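Local coordinates for protein acetyl-CoA acetyltransferase (Bacillus anthracis, PDB 3SS6) that probably catalyses, as a thiolase, the reversible condensation of two acetyl-CoA molecules into acetoacetyl-CoA and free CoA, at residues I9-R14 and V361-H365; V54-I60 and V113-E119; R174-D178 and S242-N247; E179-R183 and R336-V341. All blocks are in the same frame, centred on the assembly; numbering follows the deposited sequence. Where two conformers were deposited one is given.

Contact 1: residues I9-R14 and V361-H365; sequences ITAAVR and VSLIH. With K (potassium ion), chain G.
Start with strand 9-14: it is extended except at Thr10, whose backbone dips into the helical region (phi/psi -105/-12), and helix 361-365 crosses it at 8.0 Å between axes and 123° between N-to-C directions. Ala12 and Val361 are the nearest pair, with CA atoms 5.2 Å apart, and the CA-to-CB bonds of Ile9, Ala12 and Arg14 point toward the helix. Ile364, in the m,t rotamer, puts CD1 3.9 Å from Ile9 CD1 (also m,t) and 4.1 Å from Ala12 CB; Val361, t, brings CG2 to 4.1 Å from Ala12 CB. The pairing joins the two thiolase regions, strand 7-19 lying in the N-terminal and helix 352-370 in the C-terminal one; Ile391 of strand 385-393 also packs on Ile364. His365 (chi1 -73°, chi2 -82°) turns its ring so that NE2 donates to Ala12 O at 2.7 Å, near the ring plane. Ala12 N lies 3.3 Å from a potassium ion that also has water 1 at 3.1 Å. Arg14, p at chi1 and then extended, carries its guanidinium past Ser362, with NE 4.0 Å from Ser362 OG, itself hydrogen-bonded to Arg358, to a salt bridge between NH1 and Asp218.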
loop_
_atom_site.group_PDB
_atom_site.type_symbol
_atom_site.label_atom_id
_atom_site.label_comp_id
_atom_site.label_asym_id
_atom_site.label_seq_id
_atom_site.Cartn_x
_atom_site.Cartn_y
_atom_site.Cartn_z
ATOM N N ILE A 9 -25.223 32.063 -21.504
ATOM C CA ILE A 9 -24.499 31.817 -20.269
ATOM C C ILE A 9 -24.827 32.963 -19.331
ATOM O O ILE A 9 -24.587 34.121 -19.670
ATOM C CB ILE A 9 -22.979 31.809 -20.538
ATOM C CG1 ILE A 9 -22.604 30.611 -21.419
ATOM C CG2 ILE A 9 -22.190 31.754 -19.222
ATOM C CD1 ILE A 9 -21.271 30.771 -22.133
ATOM N N THR A 10 -25.371 32.652 -18.158
ATOM C CA THR A 10 -25.816 33.718 -17.247
ATOM C C THR A 10 -24.913 33.968 -16.035
ATOM O O THR A 10 -25.079 34.976 -15.327
ATOM C CB THR A 10 -27.258 33.463 -16.760
ATOM O OG1 THR A 10 -27.309 32.226 -16.043
ATOM C CG2 THR A 10 -28.218 33.415 -17.946
ATOM N N ALA A 11 -23.972 33.060 -15.793
ATOM C CA ALA A 11 -22.995 33.224 -14.721
ATOM C C ALA A 11 -21.765 32.433 -15.101
ATOM O O ALA A 11 -21.863 31.434 -15.819
ATOM C CB ALA A 11 -23.545 32.730 -13.372
ATOM N N ALA A 12 -20.608 32.893 -14.631
ATOM C CA ALA A 12 -19.350 32.224 -14.928
ATOM C C ALA A 12 -18.385 32.539 -13.801
ATOM O O ALA A 12 -17.926 33.675 -13.671
ATOM C CB ALA A 12 -18.798 32.712 -16.261
ATOM N N VAL A 13 -18.100 31.543 -12.970
ATOM C CA VAL A 13 -17.286 31.764 -11.777
ATOM C C VAL A 13 -16.277 30.642 -11.586
ATOM O O VAL A 13 -16.411 29.572 -12.176
ATOM C CB VAL A 13 -18.149 31.890 -10.510
ATOM C CG1 VAL A 13 -18.944 33.196 -10.539
ATOM C CG2 VAL A 13 -19.071 30.680 -10.352
ATOM N N ARG A 14 -15.266 30.882 -10.754
ATOM C CA ARG A 14 -14.255 29.853 -10.519
ATOM C C ARG A 14 -13.651 30.006 -9.142
ATOM O O ARG A 14 -13.705 31.072 -8.558
ATOM C CB ARG A 14 -13.141 29.968 -11.560
ATOM C CG ARG A 14 -12.363 31.310 -11.498
ATOM C CD ARG A 14 -11.196 31.273 -12.496
ATOM N NE ARG A 14 -10.304 32.444 -12.513
ATOM C CZ ARG A 14 -9.229 32.589 -11.733
ATOM N NH1 ARG A 14 -8.925 31.678 -10.802
ATOM N NH2 ARG A 14 -8.451 33.659 -11.878
ATOM N N VAL A 361 -14.489 30.804 -18.437
ATOM C CA VAL A 361 -14.846 31.814 -17.430
ATOM C C VAL A 361 -14.011 33.079 -17.621
ATOM O O VAL A 361 -14.541 34.196 -17.679
ATOM C CB VAL A 361 -14.636 31.274 -15.997
ATOM C CG1 VAL A 361 -14.712 32.406 -14.957
ATOM C CG2 VAL A 361 -15.642 30.195 -15.672
ATOM N N SER A 362 -12.696 32.911 -17.705
ATOM C CA SER A 362 -11.799 34.058 -17.834
ATOM C C SER A 362 -12.027 34.855 -19.122
ATOM O O SER A 362 -12.035 36.101 -19.121
ATOM C CB SER A 362 -10.352 33.587 -17.729
ATOM O OG SER A 362 -10.144 32.969 -16.459
ATOM N N LEU A 363 -12.215 34.138 -20.222
ATOM C CA LEU A 363 -12.493 34.778 -21.498
ATOM C C LEU A 363 -13.753 35.630 -21.439
ATOM O O LEU A 363 -13.766 36.769 -21.903
ATOM C CB LEU A 363 -12.639 33.719 -22.589
ATOM C CG LEU A 363 -12.941 34.214 -24.002
ATOM C CD1 LEU A 363 -11.844 35.139 -24.530
ATOM C CD2 LEU A 363 -13.076 32.976 -24.897
ATOM N N ILE A 364 -14.820 35.074 -20.877
ATOM C CA ILE A 364 -16.088 35.796 -20.823
ATOM C C ILE A 364 -15.938 37.125 -20.098
ATOM O O ILE A 364 -16.386 38.167 -20.582
ATOM C CB ILE A 364 -17.177 34.959 -20.139
ATOM C CG1 ILE A 364 -17.591 33.796 -21.042
ATOM C CG2 ILE A 364 -18.378 35.831 -19.807
ATOM C CD1 ILE A 364 -18.365 32.698 -20.323
ATOM N N HIS A 365 -15.270 37.091 -18.951
ATOM C CA HIS A 365 -15.111 38.292 -18.152
ATOM C C HIS A 365 -14.185 39.314 -18.792
ATOM O O HIS A 365 -14.420 40.515 -18.666
ATOM C CB HIS A 365 -14.659 37.930 -16.734
ATOM C CG HIS A 365 -15.748 37.312 -15.915
ATOM N ND1 HIS A 365 -16.703 38.064 -15.266
ATOM C CD2 HIS A 365 -16.059 36.017 -15.672
ATOM C CE1 HIS A 365 -17.546 37.257 -14.643
ATOM N NE2 HIS A 365 -17.179 36.010 -14.877
HETATM K K K G . -20.863 35.780 -13.139
HETATM O O HOH W 1 -23.799 36.724 -13.656
HETATM O O HOH W 2 -8.829 34.254 -14.896
HETATM O O HOH W 3 -20.273 38.758 -13.104
#

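Contact 2: residues V54-I60 and V113-E119; sequences VILGHCI and VVAGGVE
Strands 54-57 and 113-119 run parallel, 34° between directions and 4.3 Å at closest axis approach, in register Val54-Val114 to Gly57-Gly117. Val54 sends CA-H to Val114 O (3.2 Å from CA) and shares a sheet face with Val114 and Leu56. Ile55 N donates to Val114 O (2.9 Å) and Ile55 O accepts from Gly116 N (3.0 Å), as in a regular parallel ladder. Its m,t side chain, on the Ala115 face, brings CD1 to Val113 CG1 (3.9 Å). Leu56, m,t, puts CD1 4.3 Å from Val118 CG1. Gly57 N donates to Gly116 O (2.8 Å), and Gly57 O accepts from Val118 N (3.1 Å). His58, chi1 t, takes Val118 CG1 over its ring in a CH-pi contact, while ND1 bonds Thr68. Beyond His58 the ladder ends: Cys59 N donates to Glu119 OE1 (3.0 Å) and Ile60 N to Glu119 OE2 (2.9 Å). One buried carboxylate thus replaces it, holding the turn whose Cys59 packs on Gln90 and Ser93, close in sequence to Cys91, S-hydroxycysteine here.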
loop_
_atom_site.group_PDB
_atom_site.type_symbol
_atom_site.label_atom_id
_atom_site.label_comp_id
_atom_site.label_asym_id
_atom_site.label_seq_id
_atom_site.Cartn_x
_atom_site.Cartn_y
_atom_site.Cartn_z
ATOM N N VAL A 54 -26.342 18.936 -13.610
ATOM C CA VAL A 54 -24.990 19.441 -13.360
ATOM C C VAL A 54 -24.051 18.539 -14.145
ATOM O O VAL A 54 -24.120 17.326 -14.017
ATOM C CB VAL A 54 -24.621 19.364 -11.867
ATOM C CG1 VAL A 54 -23.145 19.695 -11.645
ATOM C CG2 VAL A 54 -25.531 20.316 -11.055
ATOM N N ILE A 55 -23.198 19.120 -14.984
ATOM C CA ILE A 55 -22.249 18.315 -15.757
ATOM C C ILE A 55 -20.846 18.813 -15.464
ATOM O O ILE A 55 -20.556 19.994 -15.660
ATOM C CB ILE A 55 -22.515 18.438 -17.273
ATOM C CG1 ILE A 55 -23.990 18.186 -17.564
ATOM C CG2 ILE A 55 -21.629 17.440 -18.056
ATOM C CD1 ILE A 55 -24.332 18.284 -19.051
ATOM N N LEU A 56 -19.984 17.936 -14.956
ATOM C CA LEU A 56 -18.616 18.330 -14.620
ATOM C C LEU A 56 -17.574 17.520 -15.372
ATOM O O LEU A 56 -17.667 16.283 -15.452
ATOM C CB LEU A 56 -18.343 18.155 -13.118
ATOM C CG LEU A 56 -19.107 19.060 -12.149
ATOM C CD1 LEU A 56 -18.641 18.770 -10.730
ATOM C CD2 LEU A 56 -18.853 20.513 -12.514
ATOM N N GLY A 57 -16.522 18.196 -15.816
ATOM C CA GLY A 57 -15.394 17.533 -16.437
ATOM C C GLY A 57 -14.453 17.222 -15.277
ATOM O O GLY A 57 -14.233 18.072 -14.423
ATOM N N HIS A 58 -13.943 15.998 -15.209
ATOM C CA HIS A 58 -13.045 15.607 -14.124
ATOM C C HIS A 58 -12.059 14.527 -14.582
ATOM O O HIS A 58 -12.477 13.431 -14.923
ATOM C CB HIS A 58 -13.898 15.115 -12.957
ATOM C CG HIS A 58 -13.146 14.927 -11.679
ATOM N ND1 HIS A 58 -13.667 14.230 -10.612
ATOM C CD2 HIS A 58 -11.920 15.347 -11.292
ATOM C CE1 HIS A 58 -12.793 14.226 -9.623
ATOM N NE2 HIS A 58 -11.723 14.896 -10.011
ATOM N N CYS A 59 -10.771 14.845 -14.635
ATOM C CA CYS A 59 -9.763 13.871 -15.065
ATOM C C CYS A 59 -9.412 12.695 -14.151
ATOM O O CYS A 59 -9.277 11.573 -14.608
ATOM C CB CYS A 59 -8.487 14.572 -15.504
ATOM S SG CYS A 59 -8.738 15.588 -16.964
ATOM N N ILE A 60 -9.273 12.963 -12.860
ATOM C CA ILE A 60 -8.913 11.911 -11.934
ATOM C C ILE A 60 -10.074 11.686 -10.981
ATOM O O ILE A 60 -10.064 12.107 -9.844
ATOM C CB ILE A 60 -7.671 12.302 -11.103
ATOM C CG1 ILE A 60 -6.521 12.743 -12.009
ATOM C CG2 ILE A 60 -7.251 11.162 -10.212
ATOM C CD1 ILE A 60 -5.290 13.211 -11.269
ATOM N N VAL A 113 -28.711 24.253 -17.296
ATOM C CA VAL A 113 -27.655 23.314 -16.915
ATOM C C VAL A 113 -26.507 24.066 -16.257
ATOM O O VAL A 113 -26.129 25.148 -16.715
ATOM C CB VAL A 113 -27.102 22.564 -18.139
ATOM C CG1 VAL A 113 -26.008 21.556 -17.712
ATOM C CG2 VAL A 113 -28.222 21.861 -18.878
ATOM N N VAL A 114 -25.967 23.501 -15.179
ATOM C CA VAL A 114 -24.778 24.046 -14.532
ATOM C C VAL A 114 -23.617 23.148 -14.964
ATOM O O VAL A 114 -23.662 21.934 -14.781
ATOM C CB VAL A 114 -24.923 24.041 -13.010
ATOM C CG1 VAL A 114 -23.640 24.522 -12.354
ATOM C CG2 VAL A 114 -26.094 24.941 -12.594
ATOM N N ALA A 115 -22.591 23.733 -15.568
ATOM C CA ALA A 115 -21.556 22.902 -16.177
ATOM C C ALA A 115 -20.197 23.527 -16.016
ATOM O O ALA A 115 -20.055 24.747 -16.012
ATOM C CB ALA A 115 -21.847 22.682 -17.658
ATOM N N GLY A 116 -19.186 22.681 -15.884
ATOM C CA GLY A 116 -17.828 23.173 -15.777
ATOM C C GLY A 116 -16.909 22.011 -15.475
ATOM O O GLY A 116 -17.086 20.909 -16.003
ATOM N N GLY A 117 -15.922 22.258 -14.629
ATOM C CA GLY A 117 -14.930 21.235 -14.357
ATOM C C GLY A 117 -14.226 21.460 -13.038
ATOM O O GLY A 117 -14.302 22.533 -12.443
ATOM N N VAL A 118 -13.553 20.414 -12.576
ATOM C CA VAL A 118 -12.851 20.444 -11.302
ATOM C C VAL A 118 -11.654 19.505 -11.366
ATOM O O VAL A 118 -11.673 18.488 -12.073
ATOM C CB VAL A 118 -13.788 20.047 -10.129
ATOM C CG1 VAL A 118 -14.352 18.636 -10.349
ATOM C CG2 VAL A 118 -13.042 20.114 -8.767
ATOM N N GLU A 119 -10.597 19.863 -10.645
ATOM C CA GLU A 119 -9.503 18.929 -10.407
ATOM C C GLU A 119 -8.897 19.266 -9.074
ATOM O O GLU A 119 -8.602 20.438 -8.791
ATOM C CB GLU A 119 -8.414 19.013 -11.491
ATOM C CG GLU A 119 -7.607 17.691 -11.637
ATOM C CD GLU A 119 -8.448 16.600 -12.318
ATOM O OE1 GLU A 119 -8.986 16.854 -13.417
ATOM O OE2 GLU A 119 -8.604 15.505 -11.744
HETATM O O HOH W 4 -9.132 15.557 -9.116
#

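Contact 3: residues R174-D178 and S242-N247; sequences REEQD and SVTAGN
Two direct hydrogen bonds join the first turn of a helix, 174-178, to the irregular loop 242-247, the nearest CA pairs being Arg174-Ser242 (5.2 Å) and Asp178-Asn247 (5.8 Å). Gln177 (m,t) gives NE2 to Ser242 OG at 2.8 Å, and Asn247 ND2 donates to Asp178 OD1 at 3.0 Å. Inside the loop, Asn247 ND2 also donates to Ser242 O (3.0 Å) and its OD1 accepts from Thr244 N (2.9 Å); Thr244, chi1 p, takes Asn247 N on OG1 (3.1 Å), an ST motif. Within the helix, Arg174 NE forms a salt bridge with Asp178 OD2 (2.8 Å), one turn on. A water adds to the polar seam: water 6 donates to Asp178 OD1 (2.8 Å) and accepts from Thr244 OG1 (2.6 Å). Van der Waals packing adds Thr244 CG2 over one face of the Arg174 guanidinium, 3.6 Å from Arg174 CZ. Around this seam, helix 322-332 and helix 159-170 both touch Gln177; Glu164 of the latter accepts from the Ser242 and Val243 amides, and Arg174 NH2 reaches carbonyls of Leu230 and Leu233.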
loop_
_atom_site.group_PDB
_atom_site.type_symbol
_atom_site.label_atom_id
_atom_site.label_comp_id
_atom_site.label_asym_id
_atom_site.label_seq_id
_atom_site.Cartn_x
_atom_site.Cartn_y
_atom_site.Cartn_z
ATOM N N ARG A 174 14.571 27.759 -26.712
ATOM C CA ARG A 174 14.470 27.931 -25.268
ATOM C C ARG A 174 14.044 29.360 -24.937
ATOM O O ARG A 174 13.179 29.572 -24.089
ATOM C CB ARG A 174 15.816 27.613 -24.604
ATOM C CG ARG A 174 15.893 27.949 -23.118
ATOM C CD ARG A 174 14.916 27.121 -22.277
ATOM N NE ARG A 174 15.182 27.312 -20.851
ATOM C CZ ARG A 174 16.045 26.585 -20.143
ATOM N NH1 ARG A 174 16.708 25.579 -20.710
ATOM N NH2 ARG A 174 16.233 26.847 -18.856
ATOM N N GLU A 175 14.655 30.341 -25.602
ATOM C CA GLU A 175 14.286 31.743 -25.380
ATOM C C GLU A 175 12.801 31.999 -25.641
ATOM O O GLU A 175 12.130 32.645 -24.834
ATOM C CB GLU A 175 15.127 32.682 -26.243
ATOM C CG GLU A 175 14.637 34.132 -26.186
ATOM C CD GLU A 175 15.571 35.091 -26.897
ATOM O OE1 GLU A 175 16.789 35.019 -26.654
ATOM O OE2 GLU A 175 15.083 35.919 -27.691
ATOM N N GLU A 176 12.291 31.520 -26.775
ATOM C CA GLU A 176 10.870 31.699 -27.075
ATOM C C GLU A 176 9.993 31.142 -25.956
ATOM O O GLU A 176 9.035 31.778 -25.525
ATOM C CB GLU A 176 10.489 31.026 -28.397
ATOM C CG GLU A 176 10.993 31.750 -29.634
ATOM C CD GLU A 176 10.646 31.025 -30.925
ATOM O OE1 GLU A 176 11.023 29.840 -31.080
ATOM O OE2 GLU A 176 9.989 31.646 -31.788
ATOM N N GLN A 177 10.316 29.943 -25.496
ATOM C CA GLN A 177 9.536 29.318 -24.432
ATOM C C GLN A 177 9.596 30.135 -23.147
ATOM O O GLN A 177 8.577 30.346 -22.488
ATOM C CB GLN A 177 10.037 27.898 -24.165
ATOM C CG GLN A 177 9.785 26.943 -25.336
ATOM C CD GLN A 177 10.465 25.616 -25.133
ATOM O OE1 GLN A 177 10.089 24.845 -24.254
ATOM N NE2 GLN A 177 11.497 25.349 -25.928
ATOM N N ASP A 178 10.794 30.589 -22.795
ATOM C CA ASP A 178 10.966 31.330 -21.553
ATOM C C ASP A 178 10.356 32.727 -21.631
ATOM O O ASP A 178 9.948 33.285 -20.610
ATOM C CB ASP A 178 12.436 31.360 -21.117
ATOM C CG ASP A 178 12.900 30.014 -20.569
ATOM O OD1 ASP A 178 12.021 29.154 -20.327
ATOM O OD2 ASP A 178 14.125 29.823 -20.380
ATOM N N SER A 242 14.754 21.701 -23.788
ATOM C CA SER A 242 14.431 23.096 -23.485
ATOM C C SER A 242 13.136 23.257 -22.690
ATOM O O SER A 242 12.883 24.321 -22.141
ATOM C CB SER A 242 14.375 23.933 -24.764
ATOM O OG SER A 242 13.460 23.370 -25.692
ATOM N N VAL A 243 12.313 22.212 -22.625
ATOM C CA VAL A 243 11.134 22.261 -21.760
ATOM C C VAL A 243 11.578 22.051 -20.310
ATOM O O VAL A 243 12.259 21.072 -20.004
ATOM C CB VAL A 243 10.072 21.203 -22.162
ATOM C CG1 VAL A 243 8.830 21.302 -21.270
ATOM C CG2 VAL A 243 9.679 21.368 -23.623
ATOM N N THR A 244 11.201 22.978 -19.431
ATOM C CA THR A 244 11.612 22.944 -18.029
ATOM C C THR A 244 10.381 23.038 -17.127
ATOM O O THR A 244 9.261 23.228 -17.599
ATOM C CB THR A 244 12.497 24.145 -17.674
ATOM O OG1 THR A 244 11.690 25.335 -17.654
ATOM C CG2 THR A 244 13.621 24.323 -18.697
ATOM N N ALA A 245 10.586 22.932 -15.821
ATOM C CA ALA A 245 9.481 23.150 -14.891
ATOM C C ALA A 245 8.984 24.592 -14.966
ATOM O O ALA A 245 7.813 24.866 -14.703
ATOM C CB ALA A 245 9.907 22.823 -13.475
ATOM N N GLY A 246 9.876 25.511 -15.321
ATOM C CA GLY A 246 9.532 26.922 -15.364
ATOM C C GLY A 246 8.718 27.326 -16.578
ATOM O O GLY A 246 7.945 28.276 -16.515
ATOM N N ASN A 247 8.887 26.624 -17.694
ATOM C CA ASN A 247 8.106 26.985 -18.877
ATOM C C ASN A 247 7.018 25.965 -19.193
ATOM O O ASN A 247 6.485 25.919 -20.304
ATOM C CB ASN A 247 9.000 27.295 -20.093
ATOM C CG ASN A 247 9.851 26.118 -20.514
ATOM O OD1 ASN A 247 9.422 24.968 -20.441
ATOM N ND2 ASN A 247 11.061 26.404 -20.982
HETATM O O HOH W 5 7.723 24.732 -22.903
HETATM O O HOH W 6 12.745 27.717 -18.052
#

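Contact 4: residues E179-R183 and R336-V341; sequences EVALR and REKVNV. With SO4 (sulfate ion), chain D.
Residues 179-183 are regular alpha-helix, with Arg183 N bonded to Glu179 O at 3.0 Å. In the second segment, 336-338 form a 3-10 turn, Val339 N donating to Arg336 O at 3.0 Å, before Val339 extends and Asn340 enters the left-handed region (49/53). The backbones stay apart, the nearest CA pairs being Arg183-Val341 at 9.3 Å and Val180-Arg336 at 9.9 Å, so two long arginines bridge the gap. Arg183 is extended (t,t,t, chi4 -88°): NH2 donates to Val339 O at 2.9 Å, and NH1 makes weak bonds to Val339 O (3.4 Å) and Asn340 O (3.2 Å). Arg336, t,t,m with chi4 near 180°, comes the other way. Its CD lies over one face of the Arg183 guanidinium, 3.7 Å from Arg183 NE, while its own guanidinium has Val180 CG2 over one face (3.9 Å from Arg336 NH2). In the conformer given here, Arg336 NH1 pairs with Glu179 OE2 at 2.9 Å, a salt bridge whose hydrogen bond is weak in angle. A sulfate ion, probably from the crystallisation liquor, accepts on O3 from Arg183 NH2 (3.1 Å). The contact joins the long helix 174-194 to the loop that follows helix 322-332; Glu329 of that helix forms a salt bridge with Arg336 NE, Leu326 packs on both Val180 and Arg336, and Asn340 donates through ND2 to Ile317 O on strand 314-317.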
loop_
_atom_site.group_PDB
_atom_site.type_symbol
_atom_site.label_atom_id
_atom_site.label_comp_id
_atom_site.label_asym_id
_atom_site.label_seq_id
_atom_site.Cartn_x
_atom_site.Cartn_y
_atom_site.Cartn_z
ATOM N N GLU A 179 10.270 33.298 -22.829
ATOM C CA GLU A 179 9.608 34.592 -22.999
ATOM C C GLU A 179 8.112 34.453 -22.751
ATOM O O GLU A 179 7.491 35.296 -22.098
ATOM C CB GLU A 179 9.844 35.163 -24.400
ATOM C CG GLU A 179 9.130 36.487 -24.630
ATOM C CD GLU A 179 9.355 37.054 -26.020
ATOM O OE1 GLU A 179 10.512 37.390 -26.350
ATOM O OE2 GLU A 179 8.373 37.170 -26.784
ATOM N N VAL A 180 7.538 33.378 -23.283
ATOM C CA VAL A 180 6.126 33.088 -23.067
ATOM C C VAL A 180 5.867 32.805 -21.591
ATOM O O VAL A 180 4.863 33.257 -21.031
ATOM C CB VAL A 180 5.655 31.904 -23.933
ATOM C CG1 VAL A 180 4.329 31.341 -23.414
ATOM C CG2 VAL A 180 5.519 32.358 -25.379
ATOM N N ALA A 181 6.779 32.074 -20.954
ATOM C CA ALA A 181 6.622 31.746 -19.532
ATOM C C ALA A 181 6.642 33.007 -18.670
ATOM O O ALA A 181 5.805 33.171 -17.772
ATOM C CB ALA A 181 7.705 30.777 -19.078
ATOM N N LEU A 182 7.597 33.896 -18.938
ATOM C CA LEU A 182 7.701 35.130 -18.173
ATOM C C LEU A 182 6.459 35.985 -18.388
ATOM O O LEU A 182 5.938 36.593 -17.449
ATOM C CB LEU A 182 8.966 35.905 -18.548
ATOM C CG LEU A 182 9.145 37.253 -17.852
ATOM C CD1 LEU A 182 9.202 37.091 -16.326
ATOM C CD2 LEU A 182 10.403 37.932 -18.385
ATOM N N ARG A 183 5.995 36.027 -19.630
ATOM C CA ARG A 183 4.794 36.768 -19.978
ATOM C C ARG A 183 3.598 36.245 -19.194
ATOM O O ARG A 183 2.783 37.024 -18.687
ATOM C CB ARG A 183 4.521 36.627 -21.474
ATOM C CG ARG A 183 3.245 37.280 -21.954
ATOM C CD ARG A 183 3.056 37.021 -23.438
ATOM N NE ARG A 183 1.901 37.733 -23.988
ATOM C CZ ARG A 183 0.659 37.261 -24.001
ATOM N NH1 ARG A 183 0.386 36.069 -23.479
ATOM N NH2 ARG A 183 -0.316 37.995 -24.532
ATOM N N ARG A 336 -0.323 37.479 -30.927
ATOM C CA ARG A 336 -0.186 37.205 -29.495
ATOM C C ARG A 336 -0.843 38.276 -28.616
ATOM O O ARG A 336 -1.259 37.992 -27.493
ATOM C CB ARG A 336 1.290 37.036 -29.116
ATOM C CG ARG A 336 1.495 36.568 -27.680
ATOM C CD ARG A 336 2.983 36.507 -27.325
ATOM N NE ARG A 336 3.675 35.473 -28.088
ATOM C CZ ARG A 336 4.975 35.215 -27.993
ATOM N NH1 ARG A 336 5.731 35.921 -27.162
ATOM N NH2 ARG A 336 5.523 34.255 -28.733
ATOM N N GLU A 337 -0.946 39.503 -29.131
ATOM C CA GLU A 337 -1.558 40.591 -28.368
ATOM C C GLU A 337 -3.038 40.366 -28.069
ATOM O O GLU A 337 -3.612 41.038 -27.206
ATOM C CB GLU A 337 -1.362 41.934 -29.077
ATOM C CG GLU A 337 0.095 42.387 -29.111
ATOM C CD GLU A 337 0.280 43.778 -29.715
ATOM O OE1 GLU A 337 1.381 44.349 -29.553
ATOM O OE2 GLU A 337 -0.663 44.294 -30.356
ATOM N N LYS A 338 -3.647 39.423 -28.786
ATOM C CA LYS A 338 -5.044 39.063 -28.557
ATOM C C LYS A 338 -5.200 37.764 -27.783
ATOM O O LYS A 338 -6.320 37.346 -27.504
ATOM C CB LYS A 338 -5.784 38.923 -29.893
ATOM C CG LYS A 338 -5.679 40.157 -30.751
ATOM C CD LYS A 338 -6.886 40.345 -31.647
ATOM C CE LYS A 338 -7.042 39.215 -32.627
ATOM N NZ LYS A 338 -7.983 39.594 -33.740
ATOM N N VAL A 339 -4.088 37.129 -27.430
ATOM C CA VAL A 339 -4.145 35.771 -26.873
ATOM C C VAL A 339 -3.665 35.706 -25.426
ATOM O O VAL A 339 -2.623 36.248 -25.102
ATOM C CB VAL A 339 -3.246 34.814 -27.697
ATOM C CG1 VAL A 339 -3.347 33.394 -27.143
ATOM C CG2 VAL A 339 -3.638 34.850 -29.172
ATOM N N ASN A 340 -4.421 35.028 -24.564
ATOM C CA ASN A 340 -3.995 34.837 -23.179
ATOM C C ASN A 340 -3.557 36.158 -22.540
ATOM O O ASN A 340 -2.461 36.261 -21.971
ATOM C CB ASN A 340 -2.864 33.802 -23.125
ATOM C CG ASN A 340 -3.319 32.428 -23.587
ATOM O OD1 ASN A 340 -4.515 32.125 -23.574
ATOM N ND2 ASN A 340 -2.370 31.586 -23.989
ATOM N N VAL A 341 -4.423 37.162 -22.620
ATOM C CA VAL A 341 -3.992 38.529 -22.332
ATOM C C VAL A 341 -3.766 38.804 -20.847
ATOM O O VAL A 341 -3.147 39.814 -20.496
ATOM C CB VAL A 341 -4.943 39.592 -22.928
ATOM C CG1 VAL A 341 -5.031 39.440 -24.439
ATOM C CG2 VAL A 341 -6.324 39.509 -22.284
HETATM S S SO4 D . 2.147 40.575 -26.132
HETATM O O1 SO4 D . 2.357 41.846 -26.820
HETATM O O2 SO4 D . 3.352 40.218 -25.388
HETATM O O3 SO4 D . 1.018 40.703 -25.215
HETATM O O4 SO4 D . 1.862 39.535 -27.116
HETATM O O HOH W 7 8.165 33.896 -27.445
#

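How the contacts relate
Contacts 1 and 2 belong to the buried core and reach the same mixed sheet, through different strands, their centres about 14 Å apart; apolar packing and backbone carbonyls dominate there, the buried Glu119 of contact 2 taking two backbone amides and a water. Contacts 3 and 4 lie farther out and share helix 174-194: contact 3 uses its first turn, contact 4 the next, and the two touch where Gly246 O sits 3.6 Å from Ala181 CB. Both rely on charged or amide side chains and water. Contact 3 is mostly buried, contact 4 partly open and binding sulfate. Contacts 1 and 4 each join the N-terminal to the C-terminal thiolase domain, while contacts 2 and 3 stay within the former.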